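Local coordinates for protein alkaline serine protease (Thermobifida fusca, PDB 2PFE) that probably cleaves proteins as a secreted serine endopeptidase of the chymotrypsin-like S1 family, of which this chain is the protease domain, at residues A[99-113]-A[129-143]. Numbering follows the deposited sequence.
Sequences RSGATTGWRCGTIQS and TRTTACAEGGDSGGP. With AES (4-(2-aminoethyl)benzenesulfonyl fluoride), chain D.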
loop_
_atom_site.group_PDB
_atom_site.type_symbol
_atom_site.label_atom_id
_atom_site.label_comp_id
_atom_site.label_asym_id
_atom_site.label_seq_id
_atom_site.Cartn_x
_atom_site.Cartn_y
_atom_site.Cartn_z
ATOM N N ARG A 99 6.120 6.477 -4.107
ATOM C CA ARG A 99 5.614 5.679 -2.995
ATOM C C ARG A 99 6.023 6.272 -1.656
ATOM O O ARG A 99 7.031 6.989 -1.542
ATOM C CB ARG A 99 6.092 4.218 -3.080
ATOM C CG ARG A 99 7.603 4.009 -3.284
ATOM C CD ARG A 99 8.096 2.719 -2.610
ATOM N NE ARG A 99 7.965 2.850 -1.168
ATOM C CZ ARG A 99 8.916 3.358 -0.385
ATOM N NH1 ARG A 99 10.105 3.683 -0.881
ATOM N NH2 ARG A 99 8.689 3.534 0.911
ATOM N N SER A 100 5.202 5.981 -0.652
ATOM C CA SER A 100 5.450 6.391 0.723
ATOM C C SER A 100 5.496 5.180 1.635
ATOM O O SER A 100 4.664 4.303 1.533
ATOM C CB SER A 100 4.348 7.346 1.190
ATOM O OG SER A 100 4.564 7.808 2.519
ATOM N N GLY A 101 6.476 5.142 2.536
ATOM C CA GLY A 101 6.548 4.042 3.503
ATOM C C GLY A 101 7.356 4.382 4.729
ATOM O O GLY A 101 8.145 5.321 4.723
ATOM N N ALA A 102 7.157 3.594 5.777
ATOM C CA ALA A 102 7.676 3.928 7.110
ATOM C C ALA A 102 9.185 3.865 7.224
ATOM O O ALA A 102 9.773 4.518 8.094
ATOM C CB ALA A 102 7.057 3.020 8.156
ATOM N N THR A 103 9.814 3.071 6.365
ATOM C CA THR A 103 11.254 2.875 6.473
ATOM C C THR A 103 12.059 3.881 5.646
ATOM O O THR A 103 13.043 4.452 6.133
ATOM C CB THR A 103 11.651 1.442 6.125
ATOM O OG1 THR A 103 11.002 0.564 7.037
ATOM C CG2 THR A 103 13.141 1.227 6.276
ATOM N N THR A 104 11.638 4.098 4.398
ATOM C CA THR A 104 12.413 4.956 3.500
ATOM C C THR A 104 11.755 6.289 3.133
ATOM O O THR A 104 12.317 7.042 2.339
ATOM C CB THR A 104 12.790 4.222 2.222
ATOM O OG1 THR A 104 11.601 3.846 1.514
ATOM C CG2 THR A 104 13.647 3.000 2.544
ATOM N N GLY A 105 10.575 6.560 3.689
ATOM C CA GLY A 105 9.862 7.796 3.389
ATOM C C GLY A 105 9.278 7.828 1.989
ATOM O O GLY A 105 8.646 6.864 1.546
ATOM N N TRP A 106 9.519 8.939 1.296
ATOM C CA TRP A 106 9.000 9.207 -0.051
ATOM C C TRP A 106 10.064 8.971 -1.088
ATOM O O TRP A 106 11.172 9.539 -1.017
ATOM C CB TRP A 106 8.538 10.668 -0.097
ATOM C CG TRP A 106 7.854 11.150 -1.338
ATOM C CD1 TRP A 106 8.425 11.811 -2.378
ATOM C CD2 TRP A 106 6.449 11.087 -1.618
ATOM N NE1 TRP A 106 7.463 12.153 -3.312
ATOM C CE2 TRP A 106 6.242 11.727 -2.861
ATOM C CE3 TRP A 106 5.346 10.556 -0.938
ATOM C CZ2 TRP A 106 4.974 11.839 -3.445
ATOM C CZ3 TRP A 106 4.086 10.677 -1.512
ATOM C CH2 TRP A 106 3.914 11.306 -2.755
ATOM N N ARG A 107 9.748 8.067 -2.022
ATOM C CA ARG A 107 10.684 7.691 -3.084
ATOM C C ARG A 107 9.953 7.604 -4.406
ATOM O O ARG A 107 8.819 7.124 -4.460
ATOM C CB ARG A 107 11.364 6.336 -2.805
ATOM C CG ARG A 107 12.102 6.267 -1.467
ATOM C CD ARG A 107 13.371 7.103 -1.433
ATOM N NE ARG A 107 13.863 7.115 -0.069
ATOM C CZ ARG A 107 15.134 7.278 0.281
ATOM N NH1 ARG A 107 16.068 7.439 -0.656
ATOM N NH2 ARG A 107 15.449 7.274 1.577
ATOM N N CYS A 108 10.603 8.064 -5.467
ATOM C CA CYS A 108 9.953 8.105 -6.768
ATOM C C CYS A 108 10.676 7.353 -7.868
ATOM O O CYS A 108 11.848 7.002 -7.760
ATOM C CB CYS A 108 9.757 9.550 -7.211
ATOM S SG CYS A 108 8.902 10.572 -5.978
ATOM N N GLY A 109 9.948 7.113 -8.938
ATOM C CA GLY A 109 10.496 6.405 -10.061
ATOM C C GLY A 109 9.521 6.438 -11.204
ATOM O O GLY A 109 8.692 7.329 -11.302
ATOM N N THR A 110 9.650 5.449 -12.090
ATOM C CA THR A 110 8.856 5.365 -13.320
ATOM C C THR A 110 8.171 3.999 -13.358
ATOM O O THR A 110 8.776 2.984 -12.971
ATOM C CB THR A 110 9.765 5.569 -14.582
ATOM O OG1 THR A 110 10.315 6.899 -14.532
ATOM C CG2 THR A 110 8.989 5.440 -15.871
ATOM N N ILE A 111 6.932 3.959 -13.855
ATOM C CA ILE A 111 6.211 2.712 -14.077
ATOM C C ILE A 111 6.784 2.083 -15.350
ATOM O O ILE A 111 6.749 2.698 -16.421
ATOM C CB ILE A 111 4.702 2.981 -14.256
ATOM C CG1 ILE A 111 4.108 3.503 -12.939
ATOM C CG2 ILE A 111 3.995 1.699 -14.736
ATOM C CD1 ILE A 111 2.629 3.927 -12.993
ATOM N N GLN A 112 7.332 0.877 -15.234
ATOM C CA GLN A 112 8.013 0.245 -16.362
ATOM C C GLN A 112 7.185 -0.781 -17.107
ATOM O O GLN A 112 7.244 -0.864 -18.340
ATOM C CB GLN A 112 9.284 -0.469 -15.893
ATOM C CG GLN A 112 10.385 0.461 -15.422
ATOM C CD GLN A 112 11.739 -0.237 -15.443
ATOM O OE1 GLN A 112 11.850 -1.405 -15.052
ATOM N NE2 GLN A 112 12.767 0.456 -15.930
ATOM N N SER A 113 6.464 -1.601 -16.360
ATOM C CA SER A 113 5.728 -2.715 -16.951
ATOM C C SER A 113 4.641 -3.207 -16.021
ATOM O O SER A 113 4.866 -3.355 -14.829
ATOM C CB SER A 113 6.677 -3.863 -17.293
ATOM O OG SER A 113 7.184 -4.468 -16.128
ATOM N N THR A 129 2.782 -4.336 -10.913
ATOM C CA THR A 129 3.398 -3.296 -11.724
ATOM C C THR A 129 4.819 -3.049 -11.250
ATOM O O THR A 129 5.022 -2.763 -10.074
ATOM C CB THR A 129 2.578 -1.996 -11.627
ATOM O OG1 THR A 129 1.265 -2.249 -12.141
ATOM C CG2 THR A 129 3.234 -0.863 -12.435
ATOM N N ARG A 130 5.778 -3.197 -12.162
ATOM C CA ARG A 130 7.198 -2.980 -11.882
ATOM C C ARG A 130 7.534 -1.501 -12.048
ATOM O O ARG A 130 7.101 -0.862 -13.024
ATOM C CB ARG A 130 8.065 -3.850 -12.813
ATOM C CG ARG A 130 9.516 -3.704 -12.538
ATOM C CD ARG A 130 10.327 -4.602 -13.443
ATOM N NE ARG A 130 10.614 -3.969 -14.739
ATOM C CZ ARG A 130 10.353 -4.504 -15.933
ATOM N NH1 ARG A 130 9.776 -5.695 -16.050
ATOM N NH2 ARG A 130 10.675 -3.844 -17.031
ATOM N N THR A 131 8.287 -0.956 -11.097
ATOM C CA THR A 131 8.772 0.419 -11.184
ATOM C C THR A 131 10.257 0.498 -10.862
ATOM O O THR A 131 10.829 -0.417 -10.276
ATOM C CB THR A 131 8.041 1.383 -10.206
ATOM O OG1 THR A 131 8.659 1.338 -8.911
ATOM C CG2 THR A 131 6.541 1.043 -10.069
ATOM N N THR A 132 10.848 1.641 -11.190
ATOM C CA THR A 132 12.227 1.904 -10.846
ATOM C C THR A 132 12.434 2.543 -9.470
ATOM O O THR A 132 13.577 2.847 -9.136
ATOM C CB THR A 132 12.862 2.855 -11.854
ATOM O OG1 THR A 132 12.147 4.106 -11.822
ATOM C CG2 THR A 132 12.890 2.241 -13.279
ATOM N N ALA A 133 11.365 2.762 -8.683
ATOM C CA ALA A 133 11.524 3.266 -7.325
ATOM C C ALA A 133 12.110 2.216 -6.396
ATOM O O ALA A 133 11.928 1.025 -6.637
ATOM C CB ALA A 133 10.180 3.744 -6.790
ATOM N N CYS A 134 12.813 2.652 -5.349
ATOM C CA CYS A 134 13.378 1.722 -4.367
ATOM C C CYS A 134 12.450 1.572 -3.162
ATOM O O CYS A 134 11.581 2.414 -2.931
ATOM C CB CYS A 134 14.743 2.214 -3.898
ATOM S SG CYS A 134 14.654 3.843 -3.029
ATOM N N ALA A 135 12.659 0.510 -2.385
ATOM C CA ALA A 135 11.919 0.292 -1.144
ATOM C C ALA A 135 12.749 -0.599 -0.249
ATOM O O ALA A 135 13.667 -1.287 -0.722
ATOM C CB ALA A 135 10.552 -0.368 -1.409
ATOM N N GLU A 136 12.381 -0.632 1.030
ATOM C CA GLU A 136 13.022 -1.510 2.007
ATOM C C GLU A 136 11.980 -2.122 2.937
ATOM O O GLU A 136 10.828 -1.661 3.000
ATOM C CB GLU A 136 14.074 -0.736 2.808
ATOM C CG GLU A 136 15.218 -0.217 1.958
ATOM C CD GLU A 136 16.158 0.658 2.728
ATOM O OE1 GLU A 136 16.074 0.641 3.984
ATOM O OE2 GLU A 136 16.980 1.358 2.078
ATOM N N GLY A 137 12.396 -3.127 3.707
ATOM C CA GLY A 137 11.474 -3.798 4.601
ATOM C C GLY A 137 10.843 -2.755 5.518
ATOM O O GLY A 137 11.522 -1.831 5.985
ATOM N N GLY A 138 9.541 -2.895 5.770
ATOM C CA GLY A 138 8.765 -1.936 6.556
ATOM C C GLY A 138 7.934 -1.048 5.647
ATOM O O GLY A 138 6.917 -0.492 6.096
ATOM N N ASP A 139 8.372 -0.894 4.386
ATOM C CA ASP A 139 7.655 -0.042 3.427
ATOM C C ASP A 139 6.452 -0.762 2.818
ATOM O O ASP A 139 5.654 -0.147 2.120
ATOM C CB ASP A 139 8.558 0.412 2.271
ATOM C CG ASP A 139 9.619 1.424 2.689
ATOM O OD1 ASP A 139 9.407 2.211 3.654
ATOM O OD2 ASP A 139 10.679 1.468 2.003
ATOM N N SER A 140 6.362 -2.078 3.008
ATOM C CA SER A 140 5.358 -2.875 2.306
ATOM C C SER A 140 3.952 -2.467 2.724
ATOM O O SER A 140 3.719 -2.173 3.882
ATOM C CB SER A 140 5.604 -4.359 2.535
ATOM O OG SER A 140 6.960 -4.673 2.213
ATOM N N GLY A 141 3.044 -2.433 1.754
ATOM C CA GLY A 141 1.692 -2.009 1.982
ATOM C C GLY A 141 1.451 -0.543 1.670
ATOM O O GLY A 141 0.297 -0.134 1.490
ATOM N N GLY A 142 2.532 0.236 1.603
ATOM C CA GLY A 142 2.429 1.682 1.482
ATOM C C GLY A 142 1.909 2.122 0.128
ATOM O O GLY A 142 1.982 1.389 -0.850
ATOM N N PRO A 143 1.403 3.350 0.055
ATOM C CA PRO A 143 0.711 3.834 -1.131
ATOM C C PRO A 143 1.635 4.304 -2.245
ATOM O O PRO A 143 2.751 4.794 -1.980
ATOM C CB PRO A 143 -0.052 5.047 -0.590
ATOM C CG PRO A 143 0.873 5.613 0.489
ATOM C CD PRO A 143 1.410 4.345 1.145
HETATM C C3 AES D . 11.707 -5.634 0.987
HETATM C C2 AES D . 10.353 -5.512 1.316
HETATM C C1 AES D . 9.539 -4.667 0.561
HETATM S S AES D . 7.828 -4.410 0.906
HETATM O O1S AES D . 6.914 -4.897 -0.177
HETATM O O2S AES D . 7.875 -2.626 0.816
HETATM C C6 AES D . 10.082 -3.929 -0.491
HETATM C C5 AES D . 11.427 -4.055 -0.821
HETATM C C4 AES D . 12.249 -4.900 -0.083
HETATM C C7 AES D . 13.711 -4.983 -0.503
HETATM C C8 AES D . 14.390 -6.270 -0.039
HETATM N N8 AES D . 15.451 -6.646 -0.955
HETATM O O HOH W 1 5.760 1.978 0.427
HETATM O O HOH W 2 13.236 5.640 -5.613
HETATM O O HOH W 3 11.967 -1.790 -12.628
#
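Strand 105-113 runs antiparallel to strand 129-131, and a classic beta bulge sets Gln-112 and Ser-113 both against Arg-130: Arg-130 N donates to Ser-113 O (2.8 Å), Gln-112 N to Arg-130 O. Thr-132 N still donates to Thr-110 O and Thr-132 OG1 accepts from Thr-110 N; beyond that the second chain leaves the sheet, and a water links Cys-108 O to Cys-134 N. At the bulge, Arg-130 NE lies 2.9 Å from Gln-112 OE1 in a nearly straight bond (169°), with the amide and guanidinium planes almost perpendicular, while Ser-113 covers one guanidinium face.

The far end centres on the buried carboxylate of Asp-139. Asp-139 OD1 accepts Thr-103 N almost head-on and Thr-104 N (3.0 Å) on the syn lone pair; Asp-139 OD2 takes Thr-104 OG1 (2.6 Å) and Glu-136 N from opposite faces of the carboxylate. Bent at chi2 and chi3 (-66°), Arg-99 brings its guanidinium face over OD2, a salt bridge of charge alone (Arg-99 NH2 to Asp-139 OD2, 3.1 Å), and NH1 donates to Cys-134 O.

Asp-139 immediately precedes Ser-140, the predicted nucleophile, whose OG is bonded to the inhibitor sulfur: this is the Gly-Asp-Ser-Gly active-site loop of chymotrypsin-fold proteases, tied to the hairpin of strands 96-101 and 105-113 in the C-terminal beta-barrel.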